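Local coordinates for organic hydroperoxide resistance protein (Elizabethkingia anophelis NUHP1, PDB 6D9N), which probably reduces organic hydroperoxides through a reactive pair of cysteines, as in other thiol peroxidases of the OsmC/Ohr family, and so protects the cell against them, at residues Gly22-His26 and Glu37-Pro41; Gly61-Phe66 and His126-Ser132; Ala69-Ile74 and Leu121-Ala125; Glu105-Pro111 and Lys142-Asn148. All coordinates share one frame. Where two conformers were deposited one is given. Residues are numbered along the deposited sequence.

How the interactions relate
Interactions 2, 3 and 4 form one core, whereas interaction 1 lies apart, its centre 25 Å from that of interaction 2. Interaction 2 holds the cysteine pair Cys-65 and Cys-129, with a thiocyanate about 4 Å from the Cys-65 side chain. Interaction 3 packs later turns of helix 54-77 on earlier turns of helix 115-128, meeting interaction 2 where Phe-66 CZ lies 3.8 Å from Ala-125 CB. Both pack on the parallel strand pair of interaction 4: Leu-106 CD1 lies 3.7 Å from Tyr-62 CE2, and Val-145 CG2 3.7 Å from Ile-122 CG2. Like interaction 2, the 25-29/35-38 hairpin of interaction 1 touches the second subunit; its Tyr-40 side chain is about 6 Å from a thiocyanate.

Interaction 1: Gly22-His26 and Glu37-Pro41; sequences GRNGH and EVRYP. With EDO (1,2-ethanediol), chain E.
The open end of the β-hairpin formed by strands 25-29 and 35-38 lies here, the chain leading in from Gly-22 and out to Pro-41. The CA 23-26 and CA 37-40 directions are 154° apart. His-26 and Glu-37 make an antiparallel non-hydrogen-bonded pair (CA-CA 4.5 Å); next to it Val-38 N donates to Gly-25 O (2.9 Å), where a CB on Gly-25 would clash with Val-38 CG2. His-26 ND1 (chi1 t) donates a hydrogen bond to Glu-37 OE2 (2.6 Å). Arg-39, with chi1 and chi2 m, folds back so that NH1 meets Glu-37 OE1 (2.9 Å, a salt bridge) and Val-38 O (2.9 Å). Where the strands part, a water links Arg-23 O (2.8 Å) to Tyr-40 N (2.9 Å), and 1,2-ethanediol O1 donates to Arg-23 O at 3.0 Å, its C1 over one face of the Tyr-40 ring. Tyr-40 OH is hydrogen-bonded to Ser-68 OG of the second subunit, so this end of the three-stranded antiparallel N-terminal sheet belongs to the dimer interface.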
loop_
_atom_site.group_PDB
_atom_site.type_symbol
_atom_site.label_atom_id
_atom_site.label_comp_id
_atom_site.label_asym_id
_atom_site.label_seq_id
_atom_site.Cartn_x
_atom_site.Cartn_y
_atom_site.Cartn_z
ATOM N N GLY B 22 18.516 -3.970 1.591
ATOM C CA GLY B 22 18.858 -3.968 0.174
ATOM C C GLY B 22 18.003 -4.935 -0.631
ATOM O O GLY B 22 16.799 -5.094 -0.399
ATOM N N ARG B 23 18.630 -5.569 -1.623
ATOM C CA ARG B 23 17.915 -6.507 -2.493
ATOM C C ARG B 23 17.245 -7.627 -1.708
ATOM O O ARG B 23 16.161 -8.104 -2.076
ATOM C CB ARG B 23 18.926 -7.085 -3.484
ATOM C CG ARG B 23 18.421 -8.148 -4.454
ATOM C CD ARG B 23 19.479 -8.500 -5.490
ATOM N NE ARG B 23 20.732 -8.949 -4.881
ATOM C CZ ARG B 23 20.958 -10.186 -4.427
ATOM N NH1 ARG B 23 20.030 -11.113 -4.526
ATOM N NH2 ARG B 23 22.127 -10.490 -3.888
ATOM N N ASN B 24 17.882 -8.085 -0.647
ATOM C CA ASN B 24 17.287 -9.102 0.210
ATOM C C ASN B 24 16.698 -8.356 1.403
ATOM O O ASN B 24 17.242 -8.345 2.500
ATOM C CB ASN B 24 18.345 -10.120 0.596
ATOM C CG ASN B 24 18.854 -10.873 -0.610
ATOM O OD1 ASN B 24 18.104 -11.097 -1.568
ATOM N ND2 ASN B 24 20.135 -11.276 -0.570
ATOM N N GLY B 25 15.525 -7.742 1.177
ATOM C CA GLY B 25 15.018 -6.734 2.087
ATOM C C GLY B 25 14.294 -7.263 3.309
ATOM O O GLY B 25 13.878 -8.413 3.406
ATOM N N HIS B 26 14.096 -6.333 4.233
ATOM C CA HIS B 26 13.395 -6.587 5.475
ATOM C C HIS B 26 12.521 -5.378 5.759
ATOM O O HIS B 26 12.949 -4.244 5.533
ATOM C CB HIS B 26 14.441 -6.728 6.594
ATOM C CG HIS B 26 13.874 -7.129 7.908
ATOM N ND1 HIS B 26 13.524 -8.426 8.192
ATOM C CD2 HIS B 26 13.565 -6.399 9.012
ATOM C CE1 HIS B 26 13.034 -8.489 9.424
ATOM N NE2 HIS B 26 13.072 -7.275 9.949
ATOM N N GLU B 37 10.473 -10.663 5.756
ATOM C CA GLU B 37 11.383 -10.516 4.631
ATOM C C GLU B 37 10.606 -10.125 3.385
ATOM O O GLU B 37 9.456 -10.534 3.186
ATOM C CB GLU B 37 12.084 -11.852 4.358
ATOM C CG GLU B 37 12.999 -12.304 5.481
ATOM C CD GLU B 37 14.038 -11.264 5.858
ATOM O OE1 GLU B 37 14.964 -10.980 5.049
ATOM O OE2 GLU B 37 13.923 -10.728 6.972
ATOM N N VAL B 38 11.248 -9.338 2.524
ATOM C CA VAL B 38 10.738 -9.092 1.173
ATOM C C VAL B 38 11.839 -9.444 0.178
ATOM O O VAL B 38 13.042 -9.272 0.435
ATOM C CB VAL B 38 10.247 -7.638 0.974
ATOM C CG1 VAL B 38 8.962 -7.388 1.751
ATOM C CG2 VAL B 38 11.328 -6.633 1.295
ATOM N N ARG B 39 11.424 -9.958 -0.972
ATOM C CA ARG B 39 12.368 -10.382 -2.014
ATOM C C ARG B 39 11.721 -10.115 -3.368
ATOM O O ARG B 39 10.488 -10.070 -3.489
ATOM C CB ARG B 39 12.659 -11.877 -1.939
ATOM C CG ARG B 39 13.359 -12.372 -0.672
ATOM C CD ARG B 39 14.821 -11.853 -0.571
ATOM N NE ARG B 39 15.490 -12.414 0.595
ATOM C CZ ARG B 39 15.440 -11.933 1.831
ATOM N NH1 ARG B 39 14.744 -10.819 2.120
ATOM N NH2 ARG B 39 16.100 -12.561 2.804
ATOM N N TYR B 40 12.531 -9.964 -4.396
ATOM C CA TYR B 40 11.975 -9.923 -5.743
ATOM C C TYR B 40 11.364 -11.274 -6.090
ATOM O O TYR B 40 11.985 -12.315 -5.835
ATOM C CB TYR B 40 13.057 -9.530 -6.770
ATOM C CG TYR B 40 13.532 -8.070 -6.616
ATOM C CD1 TYR B 40 12.634 -7.009 -6.736
ATOM C CD2 TYR B 40 14.842 -7.756 -6.305
ATOM C CE1 TYR B 40 13.052 -5.669 -6.578
ATOM C CE2 TYR B 40 15.276 -6.443 -6.153
ATOM C CZ TYR B 40 14.369 -5.407 -6.281
ATOM O OH TYR B 40 14.791 -4.097 -6.115
ATOM N N PRO B 41 10.154 -11.298 -6.648
ATOM C CA PRO B 41 9.526 -12.562 -7.023
ATOM C C PRO B 41 10.173 -13.098 -8.293
ATOM O O PRO B 41 10.879 -12.391 -9.004
ATOM C CB PRO B 41 8.072 -12.157 -7.272
ATOM C CG PRO B 41 8.186 -10.761 -7.787
ATOM C CD PRO B 41 9.265 -10.147 -6.926
HETATM C C1 EDO E . 13.377 -6.511 -2.703
HETATM O O1 EDO E . 13.922 -6.198 -1.397
HETATM C C2 EDO E . 11.864 -6.726 -2.618
HETATM O O2 EDO E . 11.318 -5.492 -2.204
HETATM O O HOH W 1 15.303 -10.209 -3.737
HETATM O O HOH W 2 16.719 -8.937 5.158
#

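Interaction 2: Gly61-Phe66 and His126-Ser132; sequences GYSACF and HQVCPYS
Residues 61-66 are a regular part of helix 54-77, with Cys-65 N hydrogen-bonded to Gly-61 O and Phe-66 N to Tyr-62 O (both 2.8 Å). Opposite, one helix ends at Val-128 and another starts at Pro-130; between them Cys-129 (phi/psi -57/120) breaks the helical course and takes the N-cap position. The closest CA pairs are Phe-66 with Cys-129 (5.5 Å) and Tyr-62 with Tyr-131 (6.1 Å). Both cysteines have chi1 t and each points toward the other segment, placing Cys-65 SG 2.7 Å from Cys-129 SG in the conformers given, longer than a covalent disulfide; each has a second conformer, and a disulfide between them has been observed. This facing pair, buried between helices, is consistent with the redox-active site of Ohr-type peroxidases. Tyr-131 CB sits over the Tyr-62 ring, 3.7 Å from its centroid (CH-pi), and Tyr-131 CD2 reaches Cys-65 CB at 3.6 Å. Tyr-131 OH is hydrogen-bonded to the Pro-54 carbonyl of the second subunit. Gly-61 CA approaches Tyr-131 OH to 3.2 Å, where a CB would clash. Ser-132 OG hydrogen-bonds both Tyr-62 OH (2.8 Å) and His-126 ND1 (2.7 Å), and Phe-66 CE1 rests 3.7 Å from His-126 CA.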
loop_
_atom_site.group_PDB
_atom_site.type_symbol
_atom_site.label_atom_id
_atom_site.label_comp_id
_atom_site.label_asym_id
_atom_site.label_seq_id
_atom_site.Cartn_x
_atom_site.Cartn_y
_atom_site.Cartn_z
ATOM N N GLY B 61 -3.059 -4.488 1.329
ATOM C CA GLY B 61 -3.552 -3.248 1.905
ATOM C C GLY B 61 -4.793 -2.731 1.200
ATOM O O GLY B 61 -5.712 -2.230 1.855
ATOM N N TYR B 62 -4.810 -2.783 -0.138
ATOM C CA TYR B 62 -5.953 -2.239 -0.860
ATOM C C TYR B 62 -7.199 -3.089 -0.597
ATOM O O TYR B 62 -8.298 -2.564 -0.350
ATOM C CB TYR B 62 -5.636 -2.142 -2.350
ATOM C CG TYR B 62 -6.415 -1.072 -3.109
ATOM C CD1 TYR B 62 -5.898 -0.552 -4.311
ATOM C CD2 TYR B 62 -7.665 -0.590 -2.677
ATOM C CE1 TYR B 62 -6.578 0.418 -5.030
ATOM C CE2 TYR B 62 -8.343 0.402 -3.392
ATOM C CZ TYR B 62 -7.806 0.870 -4.569
ATOM O OH TYR B 62 -8.467 1.818 -5.333
ATOM N N SER B 63 -7.070 -4.413 -0.671
ATOM C CA SER B 63 -8.224 -5.264 -0.388
ATOM C C SER B 63 -8.762 -5.004 1.012
ATOM O O SER B 63 -9.978 -4.880 1.179
ATOM C CB SER B 63 -7.894 -6.737 -0.607
ATOM O OG SER B 63 -6.952 -7.220 0.318
ATOM N N ALA B 64 -7.879 -4.854 2.005
ATOM C CA ALA B 64 -8.334 -4.562 3.358
ATOM C C ALA B 64 -8.932 -3.160 3.483
ATOM O O ALA B 64 -9.954 -2.979 4.166
ATOM C CB ALA B 64 -7.163 -4.737 4.319
ATOM N N CYS B 65 -8.322 -2.154 2.862
ATOM C CA CYS B 65 -8.858 -0.799 2.895
ATOM C C CYS B 65 -10.254 -0.774 2.298
ATOM O O CYS B 65 -11.199 -0.199 2.865
ATOM C CB CYS B 65 -7.919 0.115 2.073
ATOM S SG CYS B 65 -8.452 1.868 2.060
ATOM N N PHE B 66 -10.411 -1.400 1.144
ATOM C CA PHE B 66 -11.698 -1.343 0.475
ATOM C C PHE B 66 -12.754 -2.110 1.268
ATOM O O PHE B 66 -13.896 -1.638 1.416
ATOM C CB PHE B 66 -11.552 -1.809 -0.973
ATOM C CG PHE B 66 -12.723 -1.408 -1.821
ATOM C CD1 PHE B 66 -12.704 -0.199 -2.514
ATOM C CD2 PHE B 66 -13.868 -2.181 -1.886
ATOM C CE1 PHE B 66 -13.755 0.193 -3.293
ATOM C CE2 PHE B 66 -14.945 -1.763 -2.649
ATOM C CZ PHE B 66 -14.893 -0.568 -3.351
ATOM N N HIS B 126 -15.730 3.324 -2.657
ATOM C CA HIS B 126 -14.626 3.779 -3.486
ATOM C C HIS B 126 -14.273 5.240 -3.251
ATOM O O HIS B 126 -13.149 5.647 -3.566
ATOM C CB HIS B 126 -14.973 3.456 -4.949
ATOM C CG HIS B 126 -13.843 3.464 -5.940
ATOM N ND1 HIS B 126 -12.572 2.978 -5.693
ATOM C CD2 HIS B 126 -13.884 3.788 -7.262
ATOM C CE1 HIS B 126 -11.878 3.045 -6.819
ATOM N NE2 HIS B 126 -12.644 3.537 -7.781
ATOM N N GLN B 127 -15.177 6.031 -2.661
ATOM C CA GLN B 127 -14.867 7.375 -2.238
ATOM C C GLN B 127 -14.347 7.425 -0.809
ATOM O O GLN B 127 -13.686 8.402 -0.449
ATOM C CB GLN B 127 -16.101 8.276 -2.395
ATOM C CG GLN B 127 -16.558 8.413 -3.857
ATOM C CD GLN B 127 -15.462 9.014 -4.811
ATOM O OE1 GLN B 127 -14.769 10.030 -4.491
ATOM N NE2 GLN B 127 -15.270 8.354 -5.959
ATOM N N VAL B 128 -14.630 6.415 0.013
ATOM C CA VAL B 128 -14.203 6.417 1.411
ATOM C C VAL B 128 -12.775 5.911 1.554
ATOM O O VAL B 128 -11.980 6.504 2.284
ATOM C CB VAL B 128 -15.195 5.561 2.235
ATOM C CG1 VAL B 128 -14.671 5.290 3.652
ATOM C CG2 VAL B 128 -16.550 6.241 2.286
ATOM N N CYS B 129 -12.454 4.821 0.860
ATOM C CA CYS B 129 -11.165 4.128 0.937
ATOM C C CYS B 129 -9.982 5.050 0.619
ATOM O O CYS B 129 -9.870 5.538 -0.524
ATOM C CB CYS B 129 -11.230 2.980 -0.073
ATOM S SG CYS B 129 -9.740 2.046 -0.337
ATOM N N PRO B 130 -9.040 5.237 1.543
ATOM C CA PRO B 130 -7.880 6.079 1.196
ATOM C C PRO B 130 -7.038 5.576 0.046
ATOM O O PRO B 130 -6.452 6.415 -0.650
ATOM C CB PRO B 130 -7.070 6.134 2.501
ATOM C CG PRO B 130 -8.133 6.067 3.531
ATOM C CD PRO B 130 -9.180 5.094 2.983
ATOM N N TYR B 131 -6.954 4.269 -0.188
ATOM C CA TYR B 131 -6.135 3.806 -1.305
ATOM C C TYR B 131 -6.760 4.219 -2.623
ATOM O O TYR B 131 -6.036 4.551 -3.584
ATOM C CB TYR B 131 -5.993 2.298 -1.309
ATOM C CG TYR B 131 -4.974 1.666 -0.360
ATOM C CD1 TYR B 131 -4.051 0.759 -0.841
ATOM C CD2 TYR B 131 -4.975 1.931 1.005
ATOM C CE1 TYR B 131 -3.129 0.117 0.009
ATOM C CE2 TYR B 131 -4.089 1.313 1.873
ATOM C CZ TYR B 131 -3.181 0.376 1.375
ATOM O OH TYR B 131 -2.303 -0.289 2.215
ATOM N N SER B 132 -8.108 4.204 -2.697
ATOM C CA SER B 132 -8.781 4.700 -3.894
ATOM C C SER B 132 -8.542 6.182 -4.088
ATOM O O SER B 132 -8.275 6.631 -5.209
ATOM C CB SER B 132 -10.283 4.425 -3.819
ATOM O OG SER B 132 -10.526 3.039 -3.864
#

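Interaction 3: Ala69-Ile74 and Leu121-Ala125; sequences ALNLVI and LIEKA
Val-73, pointing toward helix 115-128 with chi1 t, lays its CG1 methyl against Leu-121 CD2 (3.7 Å) and Lys-124 CB (3.8 Å), while its CG2 reaches Ala-125 N at 4.0 Å. The contact is helix-on-helix packing in the α+β core of this OsmC-family protein, joining helix 54-77 to helix 115-128. Both segments are helical throughout, with i to i-4 backbone bonds such as Val-73 N to Ala-69 O (3.0 Å) and Ala-125 N to Leu-121 O (2.9 Å). Their axes approach to 8.6 Å, and the N-to-C directions differ by 119°, a steep crossing. The small Ala-125, with Ala-69 beside it, lets the backbones come close at one end: the nearest CA pair is Leu-70 with Ala-125, 4.8 Å apart, and Ala-125 CB lies 3.8 Å from Leu-70 CA. Ala-69 CB touches Ala-125 O at 3.8 Å. No hydrogen bond crosses between the segments, so the fit is apolar. Lys-124 contributes the base of its side chain, and its extended end leads away. On the side toward the sheet, Leu-70 (t,p) and Ile-122 both touch Ala-108 of strand 100-109, and Leu-70 CD1 packs on Leu-121 CB at 3.9 Å and on Ile-122 CG2 at 4.3 Å. At the other end Leu-121, in the m,t rotamer, sets CD2 against both Val-73 CG1 and Ile-74 CG1, 4.0 Å from the latter.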
loop_
_atom_site.group_PDB
_atom_site.type_symbol
_atom_site.label_atom_id
_atom_site.label_comp_id
_atom_site.label_asym_id
_atom_site.label_seq_id
_atom_site.Cartn_x
_atom_site.Cartn_y
_atom_site.Cartn_z
ATOM N N ALA B 69 -13.768 0.042 4.255
ATOM C CA ALA B 69 -14.616 1.155 3.834
ATOM C C ALA B 69 -16.004 0.658 3.469
ATOM O O ALA B 69 -17.012 1.265 3.841
ATOM C CB ALA B 69 -13.968 1.855 2.633
ATOM N N LEU B 70 -16.086 -0.476 2.759
ATOM C CA LEU B 70 -17.367 -1.065 2.385
ATOM C C LEU B 70 -18.193 -1.400 3.621
ATOM O O LEU B 70 -19.400 -1.142 3.660
ATOM C CB LEU B 70 -17.061 -2.291 1.532
ATOM C CG LEU B 70 -18.292 -3.054 1.043
ATOM C CD1 LEU B 70 -19.199 -2.169 0.208
ATOM C CD2 LEU B 70 -17.801 -4.248 0.247
ATOM N N ASN B 71 -17.561 -1.978 4.646
ATOM C CA ASN B 71 -18.301 -2.309 5.860
ATOM C C ASN B 71 -18.727 -1.064 6.610
ATOM O O ASN B 71 -19.831 -1.045 7.184
ATOM C CB ASN B 71 -17.517 -3.314 6.689
ATOM C CG ASN B 71 -17.701 -4.703 6.161
ATOM O OD1 ASN B 71 -18.559 -5.442 6.640
ATOM N ND2 ASN B 71 -17.021 -5.031 5.087
ATOM N N LEU B 72 -17.924 0.002 6.591
ATOM C CA LEU B 72 -18.377 1.244 7.215
ATOM C C LEU B 72 -19.616 1.789 6.511
ATOM O O LEU B 72 -20.576 2.252 7.157
ATOM C CB LEU B 72 -17.229 2.249 7.200
ATOM C CG LEU B 72 -17.546 3.565 7.894
ATOM C CD1 LEU B 72 -18.020 3.384 9.367
ATOM C CD2 LEU B 72 -16.289 4.449 7.811
ATOM N N VAL B 73 -19.602 1.764 5.182
ATOM C CA VAL B 73 -20.744 2.242 4.403
ATOM C C VAL B 73 -21.986 1.396 4.692
ATOM O O VAL B 73 -23.086 1.921 4.874
ATOM C CB VAL B 73 -20.370 2.246 2.907
ATOM C CG1 VAL B 73 -21.598 2.441 1.998
ATOM C CG2 VAL B 73 -19.326 3.308 2.622
ATOM N N ILE B 74 -21.832 0.072 4.720
ATOM C CA ILE B 74 -22.952 -0.827 5.028
ATOM C C ILE B 74 -23.543 -0.519 6.403
ATOM O O ILE B 74 -24.773 -0.423 6.567
ATOM C CB ILE B 74 -22.480 -2.289 4.913
ATOM C CG1 ILE B 74 -22.274 -2.658 3.448
ATOM C CG2 ILE B 74 -23.483 -3.206 5.591
ATOM C CD1 ILE B 74 -21.534 -4.002 3.263
ATOM N N LEU B 121 -23.368 0.661 -2.862
ATOM C CA LEU B 121 -22.440 0.467 -1.759
ATOM C C LEU B 121 -20.996 0.593 -2.225
ATOM O O LEU B 121 -20.189 1.275 -1.569
ATOM C CB LEU B 121 -22.681 -0.889 -1.085
ATOM C CG LEU B 121 -24.018 -0.986 -0.335
ATOM C CD1 LEU B 121 -24.283 -2.473 -0.020
ATOM C CD2 LEU B 121 -23.994 -0.129 0.931
ATOM N N ILE B 122 -20.640 -0.029 -3.367
ATOM C CA ILE B 122 -19.240 0.040 -3.766
ATOM C C ILE B 122 -18.883 1.416 -4.286
ATOM O O ILE B 122 -17.733 1.830 -4.161
ATOM C CB ILE B 122 -18.817 -1.071 -4.763
ATOM C CG1 ILE B 122 -19.595 -1.025 -6.102
ATOM C CG2 ILE B 122 -18.789 -2.438 -4.078
ATOM C CD1 ILE B 122 -18.739 -1.421 -7.297
ATOM N N GLU B 123 -19.824 2.128 -4.913
ATOM C CA GLU B 123 -19.559 3.499 -5.324
ATOM C C GLU B 123 -19.177 4.352 -4.111
ATOM O O GLU B 123 -18.201 5.117 -4.164
ATOM C CB GLU B 123 -20.800 4.037 -6.057
ATOM C CG GLU B 123 -20.738 5.529 -6.387
ATOM C CD GLU B 123 -21.966 6.031 -7.149
ATOM O OE1 GLU B 123 -21.783 6.875 -8.050
ATOM O OE2 GLU B 123 -23.104 5.590 -6.865
ATOM N N LYS B 124 -19.927 4.233 -3.001
ATOM C CA LYS B 124 -19.578 4.995 -1.803
ATOM C C LYS B 124 -18.257 4.513 -1.219
ATOM O O LYS B 124 -17.435 5.339 -0.805
ATOM C CB LYS B 124 -20.713 4.919 -0.759
ATOM C CG LYS B 124 -21.916 5.765 -1.135
ATOM C CD LYS B 124 -23.062 5.612 -0.160
ATOM C CE LYS B 124 -24.280 6.437 -0.612
ATOM N NZ LYS B 124 -25.570 6.064 0.053
ATOM N N ALA B 125 -18.060 3.194 -1.132
ATOM C CA ALA B 125 -16.820 2.672 -0.571
ATOM C C ALA B 125 -15.605 3.182 -1.328
ATOM O O ALA B 125 -14.564 3.451 -0.727
ATOM C CB ALA B 125 -16.862 1.156 -0.598
#

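Interaction 4: Glu105-Pro111 and Lys142-Asn148; sequences ELHANIP and KLTVSNN
Asn-109 OD1 accepts from Ser-146 OG (2.7 Å) and Asn-148 N (2.9 Å), while Asn-109 ND2 donates to the C-terminal carboxylate oxygen Asn-148 O (2.9 Å). The His-107 ring, chi1 t, spans two residues of the next strand: ND1 is hydrogen-bonded to Thr-144 OG1 and NE2 donates to Ser-146 OG, both at 2.8 Å. The two strands are the parallel pair of a β-α-β crossover, connected through helices 115-128 and 130-135. Residues 105-109 pair in register with 142-146, CA-CA 4.7 to 4.9 Å, axes 18° apart. Leu-106 N donates to Lys-142 O (2.7 Å), Thr-144 N to Leu-106 O (3.1 Å), Ala-108 N to Thr-144 O (3.0 Å), Ser-146 N to Ala-108 O (2.9 Å) and Ile-110 N to Ser-146 O (2.9 Å). A water bridges Leu-106 O, Lys-142 NZ and Thr-144 OG1. Leu-106, Ala-108, Leu-143 and Val-145 point to the opposite face from His-107, against the helices. There Leu-106 CB meets Leu-143 CD1 at 3.9 Å, and Ile-110 CD1 reaches Val-145 CG2 at 3.9 Å.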
loop_
_atom_site.group_PDB
_atom_site.type_symbol
_atom_site.label_atom_id
_atom_site.label_comp_id
_atom_site.label_asym_id
_atom_site.label_seq_id
_atom_site.Cartn_x
_atom_site.Cartn_y
_atom_site.Cartn_z
ATOM N N GLU B 105 -7.004 -4.429 -10.261
ATOM C CA GLU B 105 -8.370 -4.918 -10.440
ATOM C C GLU B 105 -8.918 -5.221 -9.059
ATOM O O GLU B 105 -8.330 -6.019 -8.328
ATOM C CB GLU B 105 -8.368 -6.214 -11.259
ATOM C CG GLU B 105 -9.736 -6.780 -11.672
ATOM C CD GLU B 105 -9.580 -7.963 -12.637
ATOM O OE1 GLU B 105 -10.160 -9.050 -12.392
ATOM O OE2 GLU B 105 -8.878 -7.792 -13.653
ATOM N N LEU B 106 -10.056 -4.620 -8.721
ATOM C CA LEU B 106 -10.701 -4.818 -7.426
ATOM C C LEU B 106 -12.060 -5.442 -7.658
ATOM O O LEU B 106 -12.792 -5.023 -8.566
ATOM C CB LEU B 106 -11.053 -3.509 -6.751
ATOM C CG LEU B 106 -10.050 -2.529 -6.221
ATOM C CD1 LEU B 106 -10.786 -1.387 -5.525
ATOM C CD2 LEU B 106 -9.136 -3.217 -5.237
ATOM N N HIS B 107 -12.415 -6.423 -6.848
ATOM C CA HIS B 107 -13.738 -7.011 -6.961
ATOM C C HIS B 107 -14.294 -7.199 -5.562
ATOM O O HIS B 107 -13.617 -7.728 -4.672
ATOM C CB HIS B 107 -13.671 -8.364 -7.626
ATOM C CG HIS B 107 -15.024 -8.972 -7.760
ATOM N ND1 HIS B 107 -15.902 -8.621 -8.771
ATOM C CD2 HIS B 107 -15.707 -9.828 -6.956
ATOM C CE1 HIS B 107 -17.037 -9.280 -8.618
ATOM N NE2 HIS B 107 -16.944 -10.021 -7.525
ATOM N N ALA B 108 -15.528 -6.741 -5.349
ATOM C CA ALA B 108 -16.208 -6.910 -4.070
ATOM C C ALA B 108 -17.376 -7.861 -4.253
ATOM O O ALA B 108 -18.081 -7.795 -5.268
ATOM C CB ALA B 108 -16.744 -5.579 -3.517
ATOM N N ASN B 109 -17.603 -8.692 -3.240
ATOM C CA ASN B 109 -18.806 -9.509 -3.183
ATOM C C ASN B 109 -19.602 -9.162 -1.937
ATOM O O ASN B 109 -19.058 -9.154 -0.827
ATOM C CB ASN B 109 -18.498 -11.002 -3.186
ATOM C CG ASN B 109 -19.763 -11.820 -3.292
ATOM O OD1 ASN B 109 -20.382 -11.875 -4.345
ATOM N ND2 ASN B 109 -20.182 -12.423 -2.199
ATOM N N ILE B 110 -20.897 -8.929 -2.123
ATOM C CA ILE B 110 -21.788 -8.528 -1.024
ATOM C C ILE B 110 -22.983 -9.469 -1.038
ATOM O O ILE B 110 -23.925 -9.268 -1.833
ATOM C CB ILE B 110 -22.244 -7.063 -1.168
ATOM C CG1 ILE B 110 -21.055 -6.122 -1.382
ATOM C CG2 ILE B 110 -23.066 -6.653 0.069
ATOM C CD1 ILE B 110 -21.457 -4.688 -1.775
ATOM N N PRO B 111 -23.000 -10.509 -0.202
ATOM C CA PRO B 111 -24.142 -11.431 -0.220
ATOM C C PRO B 111 -25.392 -10.755 0.305
ATOM O O PRO B 111 -25.339 -9.910 1.204
ATOM C CB PRO B 111 -23.725 -12.533 0.764
ATOM C CG PRO B 111 -22.230 -12.389 0.906
ATOM C CD PRO B 111 -21.950 -10.921 0.761
ATOM N N LYS B 142 -9.805 -1.063 -11.976
ATOM C CA LYS B 142 -11.051 -1.636 -12.477
ATOM C C LYS B 142 -11.789 -2.217 -11.287
ATOM O O LYS B 142 -11.272 -3.107 -10.633
ATOM C CB LYS B 142 -10.745 -2.761 -13.455
ATOM C CG LYS B 142 -12.000 -3.540 -13.870
ATOM C CD LYS B 142 -11.757 -4.459 -15.073
ATOM C CE LYS B 142 -12.947 -5.405 -15.238
ATOM N NZ LYS B 142 -12.935 -6.284 -14.035
ATOM N N LEU B 143 -13.011 -1.760 -11.037
ATOM C CA LEU B 143 -13.775 -2.110 -9.834
ATOM C C LEU B 143 -15.110 -2.713 -10.270
ATOM O O LEU B 143 -15.874 -2.083 -11.010
ATOM C CB LEU B 143 -14.027 -0.842 -9.024
ATOM C CG LEU B 143 -15.006 -0.974 -7.854
ATOM C CD1 LEU B 143 -14.617 -2.038 -6.833
ATOM C CD2 LEU B 143 -15.163 0.376 -7.172
ATOM N N THR B 144 -15.385 -3.931 -9.815
ATOM C CA THR B 144 -16.641 -4.614 -10.092
ATOM C C THR B 144 -17.197 -5.193 -8.801
ATOM O O THR B 144 -16.487 -5.338 -7.800
ATOM C CB THR B 144 -16.463 -5.758 -11.132
ATOM O OG1 THR B 144 -15.449 -6.664 -10.696
ATOM C CG2 THR B 144 -16.067 -5.211 -12.514
ATOM N N VAL B 145 -18.492 -5.512 -8.843
ATOM C CA VAL B 145 -19.178 -6.035 -7.667
ATOM C C VAL B 145 -20.076 -7.188 -8.064
ATOM O O VAL B 145 -20.683 -7.169 -9.134
ATOM C CB VAL B 145 -19.975 -4.936 -6.912
ATOM C CG1 VAL B 145 -21.195 -4.411 -7.697
ATOM C CG2 VAL B 145 -20.436 -5.400 -5.516
ATOM N N SER B 146 -20.166 -8.182 -7.185
ATOM C CA SER B 146 -21.138 -9.263 -7.279
ATOM C C SER B 146 -21.947 -9.338 -5.987
ATOM O O SER B 146 -21.567 -8.768 -4.948
ATOM C CB SER B 146 -20.460 -10.605 -7.565
ATOM O OG SER B 146 -19.410 -10.864 -6.641
ATOM N N ASN B 147 -23.033 -10.104 -6.055
ATOM C CA ASN B 147 -23.938 -10.289 -4.927
ATOM C C ASN B 147 -24.221 -11.778 -4.692
ATOM O O ASN B 147 -25.383 -12.192 -4.540
ATOM C CB ASN B 147 -25.223 -9.445 -5.043
ATOM C CG ASN B 147 -26.049 -9.776 -6.266
ATOM O OD1 ASN B 147 -25.547 -10.328 -7.240
ATOM N ND2 ASN B 147 -27.313 -9.415 -6.241
ATOM N N ASN B 148 -23.158 -12.600 -4.674
ATOM C CA ASN B 148 -23.276 -14.048 -4.475
ATOM C C ASN B 148 -23.438 -14.400 -3.010
ATOM O O ASN B 148 -22.717 -13.866 -2.158
ATOM C CB ASN B 148 -22.038 -14.807 -4.919
ATOM C CG ASN B 148 -21.720 -14.626 -6.363
ATOM O OD1 ASN B 148 -20.600 -14.176 -6.698
ATOM N ND2 ASN B 148 -22.607 -15.034 -7.225
ATOM O OXT ASN B 148 -24.286 -15.273 -2.696
HETATM O O HOH W 3 -12.813 -6.024 -11.248
#